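Local coordinates for protein ACDH-11, isoform b (Caenorhabditis elegans, PDB 4Y9J) that belongs to the acyl-CoA dehydrogenase family of flavoproteins and holds flavin-adenine dinucleotide in a four-chain assembly, at residues Leu468-Gly471 with Lys472-Gln476; Ser497-Lys500 with Gln501-Leu505; Trp98-Leu101 with Lys102-Cys105. All coordinates share one frame; numbering follows the deposited sequence.

Contact 1: residues Leu468-Gly471 with Lys472-Gln476; sequences LAFG and KRVEQ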
loop_
_atom_site.group_PDB
_atom_site.type_symbol
_atom_site.label_atom_id
_atom_site.label_comp_id
_atom_site.label_asym_id
_atom_site.label_seq_id
_atom_site.Cartn_x
_atom_site.Cartn_y
_atom_site.Cartn_z
ATOM N N LEU B 468 28.219 15.616 47.559
ATOM C CA LEU B 468 28.847 14.860 48.654
ATOM C C LEU B 468 28.459 13.363 48.639
ATOM O O LEU B 468 29.311 12.429 48.738
ATOM C CB LEU B 468 28.412 15.442 49.993
ATOM C CG LEU B 468 28.966 14.660 51.176
ATOM C CD1 LEU B 468 30.487 14.760 51.206
ATOM C CD2 LEU B 468 28.383 15.117 52.530
ATOM N N ALA B 469 27.147 13.162 48.537
ATOM C CA ALA B 469 26.578 11.828 48.452
ATOM C C ALA B 469 27.142 11.020 47.290
ATOM O O ALA B 469 27.511 9.849 47.457
ATOM C CB ALA B 469 25.070 11.937 48.291
ATOM N N PHE B 470 27.232 11.652 46.119
ATOM C CA PHE B 470 27.823 10.988 44.986
ATOM C C PHE B 470 29.267 10.595 45.299
ATOM O O PHE B 470 29.681 9.458 45.015
ATOM C CB PHE B 470 27.759 11.934 43.780
ATOM C CG PHE B 470 28.365 11.381 42.523
ATOM C CD1 PHE B 470 27.969 10.160 42.025
ATOM C CD2 PHE B 470 29.327 12.127 41.810
ATOM C CE1 PHE B 470 28.508 9.681 40.831
ATOM C CE2 PHE B 470 29.890 11.641 40.651
ATOM C CZ PHE B 470 29.463 10.418 40.156
ATOM N N GLY B 471 30.032 11.534 45.895
ATOM C CA GLY B 471 31.425 11.262 46.276
ATOM C C GLY B 471 31.527 10.042 47.247
ATOM O O GLY B 471 32.425 9.146 47.137
ATOM N N LYS B 472 30.599 10.008 48.203
ATOM C CA LYS B 472 30.502 8.865 49.140
ATOM C C LYS B 472 30.224 7.537 48.443
ATOM O O LYS B 472 30.925 6.547 48.718
ATOM C CB LYS B 472 29.412 9.092 50.165
ATOM C CG LYS B 472 29.798 10.148 51.151
ATOM C CD LYS B 472 28.733 10.371 52.184
ATOM C CE LYS B 472 29.292 11.385 53.156
ATOM N NZ LYS B 472 28.258 11.681 54.166
ATOM N N ARG B 473 29.233 7.512 47.536
ATOM C CA ARG B 473 28.962 6.301 46.741
ATOM C C ARG B 473 30.199 5.852 45.924
ATOM O O ARG B 473 30.621 4.677 45.965
ATOM C CB ARG B 473 27.703 6.493 45.859
ATOM C CG ARG B 473 27.261 5.272 45.035
ATOM C CD ARG B 473 26.971 4.061 45.903
ATOM N NE ARG B 473 26.669 2.845 45.147
ATOM C CZ ARG B 473 27.141 1.637 45.451
ATOM N NH1 ARG B 473 27.941 1.463 46.466
ATOM N NH2 ARG B 473 26.803 0.581 44.744
ATOM N N VAL B 474 30.810 6.803 45.214
ATOM C CA VAL B 474 31.971 6.434 44.432
ATOM C C VAL B 474 33.062 5.847 45.302
ATOM O O VAL B 474 33.629 4.829 44.966
ATOM C CB VAL B 474 32.545 7.603 43.631
ATOM C CG1 VAL B 474 33.844 7.190 42.954
ATOM C CG2 VAL B 474 31.567 8.045 42.584
ATOM N N GLU B 475 33.351 6.478 46.425
ATOM C CA GLU B 475 34.379 5.922 47.334
ATOM C C GLU B 475 34.019 4.527 47.924
ATOM O O GLU B 475 34.968 3.643 48.114
ATOM C CB GLU B 475 34.749 6.912 48.422
ATOM C CG GLU B 475 33.566 7.344 49.274
ATOM C CD GLU B 475 33.734 7.161 50.790
ATOM O OE1 GLU B 475 34.669 7.764 51.370
ATOM O OE2 GLU B 475 32.869 6.443 51.383
ATOM N N GLN B 476 32.711 4.258 48.148
ATOM C CA GLN B 476 32.361 2.889 48.565
ATOM C C GLN B 476 32.778 1.864 47.525
ATOM O O GLN B 476 33.350 0.788 47.829
ATOM C CB GLN B 476 30.856 2.752 48.729
ATOM C CG GLN B 476 30.276 3.628 49.816
ATOM C CD GLN B 476 28.765 3.513 49.951
ATOM O OE1 GLN B 476 28.044 3.174 49.027
ATOM N NE2 GLN B 476 28.292 3.760 51.148
#
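The carbonyl O of L468 takes the N-H of K472 at 2.8 Å, the shortest of four successive i to i+4 bonds along this turn of helix 466-478. Over its exposed side, the K472 side chain runs back across L468. CE and NZ, the end of the extended chain, lie beside the leucine branch, CE 3.8 Å from L468 CG. On the inner side, CG2 of V474 sits over one face of the F470 ring, displaced toward its rim, a CH-pi contact of 4.1 Å to the ring centroid. F470 reaches there with CG anti to the backbone N (chi1 179°), and I531 and I534 of helix 524-545 pack on the same residue. A469, small and buried, lets M393 and M394 of helix 389-419 come close. R473 bends at chi2 and gives NH1 to Q476 OE1 at 3.1 Å, tilted out of the guanidinium plane, while its NE forms a salt bridge with E374. The helix is thus amphipathic: apolar groups join it to the neighbouring helices of the C-terminal region, and the salt bridge with E374 probably offsets the charge of R473, which also lies close to R377.

Contact 2: residues Ser497-Lys500 with Gln501-Leu505; sequences SALK and QLQKL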
loop_
_atom_site.group_PDB
_atom_site.type_symbol
_atom_site.label_atom_id
_atom_site.label_comp_id
_atom_site.label_asym_id
_atom_site.label_seq_id
_atom_site.Cartn_x
_atom_site.Cartn_y
_atom_site.Cartn_z
ATOM N N SER B 497 40.425 11.223 40.384
ATOM C CA SER B 497 40.878 12.475 39.746
ATOM C C SER B 497 39.721 13.204 39.055
ATOM O O SER B 497 39.565 14.423 39.194
ATOM C CB SER B 497 41.930 12.172 38.697
ATOM O OG SER B 497 42.442 13.381 38.198
ATOM N N ALA B 498 38.910 12.438 38.346
ATOM C CA ALA B 498 37.774 13.014 37.639
ATOM C C ALA B 498 36.738 13.503 38.636
ATOM O O ALA B 498 36.167 14.575 38.472
ATOM C CB ALA B 498 37.175 12.010 36.676
ATOM N N LEU B 499 36.549 12.750 39.717
ATOM C CA LEU B 499 35.598 13.165 40.718
ATOM C C LEU B 499 36.110 14.444 41.369
ATOM O O LEU B 499 35.358 15.377 41.570
ATOM C CB LEU B 499 35.421 12.082 41.774
ATOM C CG LEU B 499 34.503 12.516 42.922
ATOM C CD1 LEU B 499 33.088 12.870 42.505
ATOM C CD2 LEU B 499 34.461 11.399 43.927
ATOM N N LYS B 500 37.396 14.507 41.656
ATOM C CA LYS B 500 37.945 15.681 42.397
ATOM C C LYS B 500 37.834 16.946 41.542
ATOM O O LYS B 500 37.383 18.005 41.986
ATOM C CB LYS B 500 39.361 15.454 42.797
ATOM C CG LYS B 500 39.723 16.531 43.734
ATOM C CD LYS B 500 41.203 16.531 43.963
ATOM C CE LYS B 500 41.506 17.609 44.971
ATOM N NZ LYS B 500 42.041 17.017 46.226
ATOM N N GLN B 501 38.129 16.767 40.263
ATOM C CA GLN B 501 37.986 17.864 39.304
ATOM C C GLN B 501 36.546 18.358 39.100
ATOM O O GLN B 501 36.333 19.546 39.094
ATOM C CB GLN B 501 38.631 17.485 37.971
ATOM C CG GLN B 501 38.523 18.569 36.886
ATOM C CD GLN B 501 39.268 19.867 37.179
ATOM O OE1 GLN B 501 39.548 20.620 36.260
ATOM N NE2 GLN B 501 39.553 20.143 38.431
ATOM N N LEU B 502 35.568 17.453 39.005
ATOM C CA LEU B 502 34.165 17.845 38.955
ATOM C C LEU B 502 33.710 18.644 40.188
ATOM O O LEU B 502 33.019 19.659 40.098
ATOM C CB LEU B 502 33.302 16.585 38.844
ATOM C CG LEU B 502 31.798 16.741 38.975
ATOM C CD1 LEU B 502 31.235 17.538 37.788
ATOM C CD2 LEU B 502 31.143 15.371 38.982
ATOM N N GLN B 503 34.050 18.137 41.361
ATOM C CA GLN B 503 33.679 18.792 42.621
ATOM C C GLN B 503 34.237 20.208 42.630
ATOM O O GLN B 503 33.536 21.187 42.906
ATOM C CB GLN B 503 34.292 18.014 43.787
ATOM C CG GLN B 503 33.743 16.606 43.931
ATOM C CD GLN B 503 34.473 15.800 44.996
ATOM O OE1 GLN B 503 35.676 15.963 45.231
ATOM N NE2 GLN B 503 33.735 14.909 45.641
ATOM N N LYS B 504 35.504 20.293 42.263
ATOM C CA LYS B 504 36.201 21.565 42.194
ATOM C C LYS B 504 35.485 22.559 41.270
ATOM O O LYS B 504 35.234 23.712 41.655
ATOM C CB LYS B 504 37.630 21.305 41.735
ATOM C CG LYS B 504 38.615 22.316 42.208
ATOM C CD LYS B 504 38.883 23.335 41.134
ATOM C CE LYS B 504 39.891 24.346 41.670
ATOM N NZ LYS B 504 40.767 24.672 40.529
ATOM N N LEU B 505 35.088 22.084 40.084
ATOM C CA LEU B 505 34.386 22.918 39.109
ATOM C C LEU B 505 33.033 23.376 39.595
ATOM O O LEU B 505 32.685 24.549 39.482
ATOM C CB LEU B 505 34.217 22.156 37.778
ATOM C CG LEU B 505 35.552 22.017 37.043
ATOM C CD1 LEU B 505 35.486 21.069 35.860
ATOM C CD2 LEU B 505 36.050 23.377 36.584
#
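L499 and Q503 carry the side-chain part of this contact, one turn apart on helix 486-512, and their meeting is one of van der Waals packing. The carboxamide of Q503 lies beside the leucine, with NE2 3.7 Å from L499 CG and 3.8 Å from L499 CD1. Q503 gets there by turning CG away from its own carbonyl carbon (chi1 -65°) and then extending, which sends the chain back toward the preceding turn. Its OE1 comes to 3.6 Å from K500 CA, with NE2 on the L499 side. A glutamine suits this border position, since its methylenes can pack while its amide remains polar. On the buried side, L502 meets I531 and A498 meets I534, both of helix 524-545, and the short side chain of A498 also leaves room for L567 and I568.

Helix 486-512 lies in the helical C-terminal region, the part matched by the acyl-CoA dehydrogenase 11 C-terminal domain-like family, and here it presents an apolar stripe to its neighbours and a polar one to the outside. L499 reaches F470 of helix 466-478, and Q503 reaches L467 of the same helix.

Backbone hydrogen bonds form the second kind of interaction. Q501 N bonds to S497 O at 2.9 Å and L502 N to A498 O at 3.0 Å, and the series continues from Q503 N to L499 O and from K504 N to K500 O. S497, K500 and K504 occupy the exposed side, where a hydroxyl and long charged chains can stay hydrated; CB of K504 still rests 3.3 Å from K500 O.

Contact 3: residues Trp98-Leu101 with Lys102-Cys105; sequences WHKL and KQIC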
loop_
_atom_site.group_PDB
_atom_site.type_symbol
_atom_site.label_atom_id
_atom_site.label_comp_id
_atom_site.label_asym_id
_atom_site.label_seq_id
_atom_site.Cartn_x
_atom_site.Cartn_y
_atom_site.Cartn_z
ATOM N N TRP B 98 0.785 -8.107 18.063
ATOM C CA TRP B 98 0.851 -7.068 19.039
ATOM C C TRP B 98 0.064 -7.556 20.307
ATOM O O TRP B 98 0.581 -7.482 21.437
ATOM C CB TRP B 98 0.231 -5.789 18.521
ATOM C CG TRP B 98 0.192 -4.698 19.468
ATOM C CD1 TRP B 98 -0.877 -4.353 20.273
ATOM C CD2 TRP B 98 1.251 -3.762 19.793
ATOM N NE1 TRP B 98 -0.562 -3.227 20.990
ATOM C CE2 TRP B 98 0.743 -2.886 20.782
ATOM C CE3 TRP B 98 2.590 -3.592 19.370
ATOM C CZ2 TRP B 98 1.513 -1.842 21.325
ATOM C CZ3 TRP B 98 3.348 -2.524 19.928
ATOM C CH2 TRP B 98 2.792 -1.683 20.894
ATOM N N HIS B 99 -1.155 -8.003 20.102
ATOM C CA HIS B 99 -1.963 -8.501 21.174
ATOM C C HIS B 99 -1.288 -9.680 21.885
ATOM O O HIS B 99 -1.352 -9.779 23.112
ATOM C CB HIS B 99 -3.395 -8.858 20.727
ATOM C CG HIS B 99 -4.168 -7.678 20.223
ATOM N ND1 HIS B 99 -4.473 -6.577 21.010
ATOM C CD2 HIS B 99 -4.692 -7.422 18.998
ATOM C CE1 HIS B 99 -5.118 -5.681 20.281
ATOM N NE2 HIS B 99 -5.257 -6.170 19.056
ATOM N N LYS B 100 -0.737 -10.613 21.126
ATOM C CA LYS B 100 -0.073 -11.784 21.666
ATOM C C LYS B 100 1.114 -11.400 22.525
ATOM O O LYS B 100 1.272 -11.941 23.648
ATOM C CB LYS B 100 0.341 -12.756 20.562
ATOM C CG LYS B 100 1.014 -14.020 21.060
ATOM C CD LYS B 100 0.117 -14.912 21.924
ATOM C CE LYS B 100 0.901 -16.160 22.358
ATOM N NZ LYS B 100 0.161 -17.142 23.154
ATOM N N LEU B 101 1.872 -10.418 22.095
ATOM C CA LEU B 101 2.993 -9.896 22.896
ATOM C C LEU B 101 2.539 -9.344 24.259
ATOM O O LEU B 101 3.144 -9.616 25.281
ATOM C CB LEU B 101 3.777 -8.875 22.133
ATOM C CG LEU B 101 4.650 -9.448 20.997
ATOM C CD1 LEU B 101 4.925 -8.421 19.913
ATOM C CD2 LEU B 101 5.932 -10.020 21.511
ATOM N N LYS B 102 1.444 -8.587 24.254
ATOM C CA LYS B 102 0.892 -8.075 25.515
ATOM C C LYS B 102 0.477 -9.192 26.450
ATOM O O LYS B 102 0.647 -9.125 27.657
ATOM C CB LYS B 102 -0.293 -7.161 25.239
ATOM C CG LYS B 102 0.141 -5.852 24.581
ATOM C CD LYS B 102 -1.063 -5.084 24.051
ATOM C CE LYS B 102 -1.965 -4.468 25.069
ATOM N NZ LYS B 102 -3.274 -3.968 24.527
ATOM N N GLN B 103 -0.130 -10.212 25.898
ATOM C CA GLN B 103 -0.485 -11.374 26.666
ATOM C C GLN B 103 0.681 -12.091 27.284
ATOM O O GLN B 103 0.604 -12.522 28.451
ATOM C CB GLN B 103 -1.353 -12.343 25.860
ATOM C CG GLN B 103 -2.606 -11.659 25.357
ATOM C CD GLN B 103 -3.337 -12.445 24.240
ATOM O OE1 GLN B 103 -2.890 -13.499 23.778
ATOM N NE2 GLN B 103 -4.445 -11.894 23.788
ATOM N N ILE B 104 1.717 -12.265 26.512
ATOM C CA ILE B 104 2.956 -12.855 26.981
ATOM C C ILE B 104 3.575 -12.033 28.140
ATOM O O ILE B 104 4.027 -12.625 29.142
ATOM C CB ILE B 104 3.950 -13.045 25.843
ATOM C CG1 ILE B 104 3.458 -14.160 24.887
ATOM C CG2 ILE B 104 5.327 -13.383 26.395
ATOM C CD1 ILE B 104 4.276 -14.236 23.601
ATOM N N CYS B 105 3.542 -10.709 28.014
ATOM C CA CYS B 105 3.992 -9.823 29.095
ATOM C C CYS B 105 3.266 -10.064 30.413
ATOM O O CYS B 105 3.893 -10.091 31.499
ATOM C CB CYS B 105 3.848 -8.372 28.681
ATOM S SG CYS B 105 5.131 -7.927 27.513
HETATM O O HOH W 1 -4.470 -6.490 23.693
HETATM O O HOH W 2 -1.736 -15.476 25.037
#
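K102 starts with CG anti to its carbonyl carbon (chi1 -69°) and bends at chi3, which carries its chain back one turn to W98, whose own CG stands anti to the backbone N (chi1 177°). The lysine CD then lies 3.6 Å from W98 NE1, approaching the indole obliquely. Both polar ends converge on one carboxylate: D228 OD2 receives a hydrogen bond from W98 NE1 and a salt bridge from K102 NZ. Tryptophan suits the place because its rings can be buried against V142, L283 and P145 while its N-H still finds an acceptor. A water bridges K102 NZ, which donates to it at 2.9 Å, and H99 ND1, 2.7 Å away; it lies in the plane of the imidazole, at its edge.

These residues sit on helix 96-107 in the N-terminal, AidB-like helical region of the acyl-CoA dehydrogenase fold. The tryptophan side chain is about 10 Å from the bound UCC and about 11 Å from a flavin-adenine dinucleotide, so it touches neither, and D228 joins the helix to the part of the chain that forms the mixed beta sheet.

A second water links K100 with Q103. It accepts from K100 NZ at 3.1 Å and donates to Q103 OE1 at 2.6 Å, spanning two side chains that cross at about a right angle. K100 CG and CE brush I104 CD1, CE at 4.1 Å, and the isoleucine in turn meets L68 of helix 44-74. L101 touches V65 of that helix. Of the backbone i to i+4 bonds, that of I104 N to K100 O measures 2.9 Å.

Overall arrangement
From the N terminus the chain first reaches contact 3, on helix 96-107, which meets helices 44-74 and 143-158, then passes through the beta-sheet domain and the long helices 304-338, 352-383 and 389-419 before contact 1 on helix 466-478 and contact 2 on helix 486-512. Each is local to one helix, so none closes a long loop, and the three follow in series without nesting or crossing. Contacts 1 and 2 join their two helices, with helix 524-545 packing on both: L499 CD2 lies 3.8 Å from G471 CA, where the missing side chain allows close approach. Contact 3 lies on the opposite side of the chain's centre, its centre about 42 Å from that of contact 1.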